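Local coordinates for protein SorB (Sorangium cellulosum, PDB 6B2V) that probably forms the cyclic ether (pyran) ring of a polyketide intermediate, as the pyran synthase domain of module nine of the sorangicin assembly line, at residues A155-A160 and S180-D185. Residues are numbered along the deposited sequence; the frame is centred on the assembly and turned at random.
Sequences AIEVDA and SLVHSD
The imidazole of His183 carries Ile156 on one face and Val158 at its edge. Ile156 CB sits over the His183 ring, 3.9 Å from the ring centroid and 17° off the normal, a CH-pi contact displaced toward the rim; Ile156 CG2 comes to 3.5 Å from His183 NE2, while CD1 reaches over to CE1. Val158 CG1 lies in the ring plane beside NE2 and CD2. With CG lodged between its own backbone N and carbonyl carbon (chi1 75°), the His183 ring swings across toward the neighbouring strand. His183 ND1 donates nearly in the ring plane to Ser184 O at 2.8 Å, which fixes the ring's rotation, and Phe219 of helix 207-225 adds an edge-to-face contact. Strand 156-158 is the outermost strand at this end of what is predicted to be the C-terminal hotdog fold, running antiparallel to strand 178-183. Ile156 and His183 exchange two backbone bonds, Ile156 N to His183 O (2.9 Å) and His183 N to Ile156 O (2.8 Å); Ala155 faces His183 as well, which makes a classic beta bulge. On the face shared with His183, Val158 CG2 lies alongside Leu181 CD2 (3.8 Å), and Ala160 CB closes on Leu181 CB. On the other face Glu157 CG packs against Val182 CG1. At Val158 and Leu181 a water stands between the strands, accepting from Leu181 N (2.8 Å) and donating to Val158 O.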
# COMPACT_ATOMS: atom_id res chain seq x y z
N ALA A 155 -14.85 17.29 -10.94
CA ALA A 155 -15.25 17.62 -12.27
C ALA A 155 -14.52 17.06 -13.43
O ALA A 155 -15.06 17.00 -14.47
CB ALA A 155 -15.35 19.14 -12.39
N ILE A 156 -13.30 16.62 -13.24
CA ILE A 156 -12.51 16.20 -14.36
C ILE A 156 -12.45 14.68 -14.46
O ILE A 156 -12.06 14.02 -13.56
CB ILE A 156 -11.06 16.78 -14.23
CG1 ILE A 156 -11.07 18.31 -14.17
CG2 ILE A 156 -10.20 16.39 -15.40
CD1 ILE A 156 -9.84 18.84 -13.54
N GLU A 157 -12.86 14.17 -15.62
CA GLU A 157 -12.87 12.76 -15.89
C GLU A 157 -11.67 12.39 -16.74
O GLU A 157 -11.41 13.02 -17.72
CB GLU A 157 -14.14 12.39 -16.62
CG GLU A 157 -14.51 10.93 -16.61
CD GLU A 157 -15.92 10.69 -17.16
OE1 GLU A 157 -16.53 11.56 -17.80
OE2 GLU A 157 -16.42 9.63 -16.91
N VAL A 158 -10.97 11.35 -16.37
CA VAL A 158 -9.83 10.92 -17.15
C VAL A 158 -9.76 9.46 -17.51
O VAL A 158 -10.35 8.65 -16.94
CB VAL A 158 -8.53 11.29 -16.50
CG1 VAL A 158 -8.50 12.74 -16.15
CG2 VAL A 158 -8.34 10.51 -15.27
N ASP A 159 -9.00 9.20 -18.55
CA ASP A 159 -8.73 7.87 -19.04
C ASP A 159 -7.57 7.45 -18.17
O ASP A 159 -6.47 7.77 -18.41
CB ASP A 159 -8.35 8.01 -20.50
CG ASP A 159 -7.82 6.76 -21.13
OD1 ASP A 159 -7.62 5.75 -20.48
OD2 ASP A 159 -7.55 6.89 -22.32
N ALA A 160 -7.87 6.74 -17.11
CA ALA A 160 -6.86 6.33 -16.16
C ALA A 160 -5.77 5.48 -16.74
O ALA A 160 -4.62 5.61 -16.35
CB ALA A 160 -7.52 5.64 -14.99
N SER A 180 -12.66 3.54 -13.43
CA SER A 180 -12.88 4.93 -13.77
C SER A 180 -12.16 5.84 -12.77
O SER A 180 -11.86 5.43 -11.72
CB SER A 180 -14.37 5.30 -13.73
OG SER A 180 -14.79 5.40 -12.39
N LEU A 181 -11.88 7.07 -13.18
CA LEU A 181 -11.25 8.03 -12.32
C LEU A 181 -11.72 9.48 -12.57
O LEU A 181 -11.66 9.91 -13.64
CB LEU A 181 -9.73 7.94 -12.54
CG LEU A 181 -8.82 8.89 -11.76
CD1 LEU A 181 -8.98 8.72 -10.26
CD2 LEU A 181 -7.36 8.62 -12.09
N VAL A 182 -12.17 10.18 -11.54
CA VAL A 182 -12.54 11.57 -11.63
C VAL A 182 -11.80 12.34 -10.52
O VAL A 182 -11.43 11.81 -9.54
CB VAL A 182 -14.08 11.83 -11.55
CG1 VAL A 182 -14.83 11.15 -12.68
CG2 VAL A 182 -14.63 11.39 -10.20
N HIS A 183 -11.61 13.61 -10.79
CA HIS A 183 -10.90 14.42 -9.86
C HIS A 183 -11.15 15.93 -9.95
O HIS A 183 -11.60 16.40 -10.90
CB HIS A 183 -9.38 14.12 -10.00
CG HIS A 183 -8.72 14.71 -11.21
ND1 HIS A 183 -8.12 15.94 -11.18
CD2 HIS A 183 -8.57 14.24 -12.46
CE1 HIS A 183 -7.60 16.19 -12.36
NE2 HIS A 183 -7.86 15.19 -13.16
N SER A 184 -10.87 16.58 -8.85
CA SER A 184 -10.79 18.03 -8.78
C SER A 184 -9.30 18.43 -8.69
O SER A 184 -8.44 17.66 -8.96
CB SER A 184 -11.49 18.63 -7.56
OG SER A 184 -10.87 18.24 -6.41
N ASP A 185 -9.03 19.65 -8.28
CA ASP A 185 -7.64 20.03 -8.14
C ASP A 185 -6.98 19.44 -6.91
O ASP A 185 -5.81 19.54 -6.81
CB ASP A 185 -7.41 21.55 -8.19
CG ASP A 185 -8.16 22.30 -7.14
OD1 ASP A 185 -8.88 21.74 -6.37
OD2 ASP A 185 -8.02 23.50 -7.15
O HOH W 1 -12.63 7.50 -15.89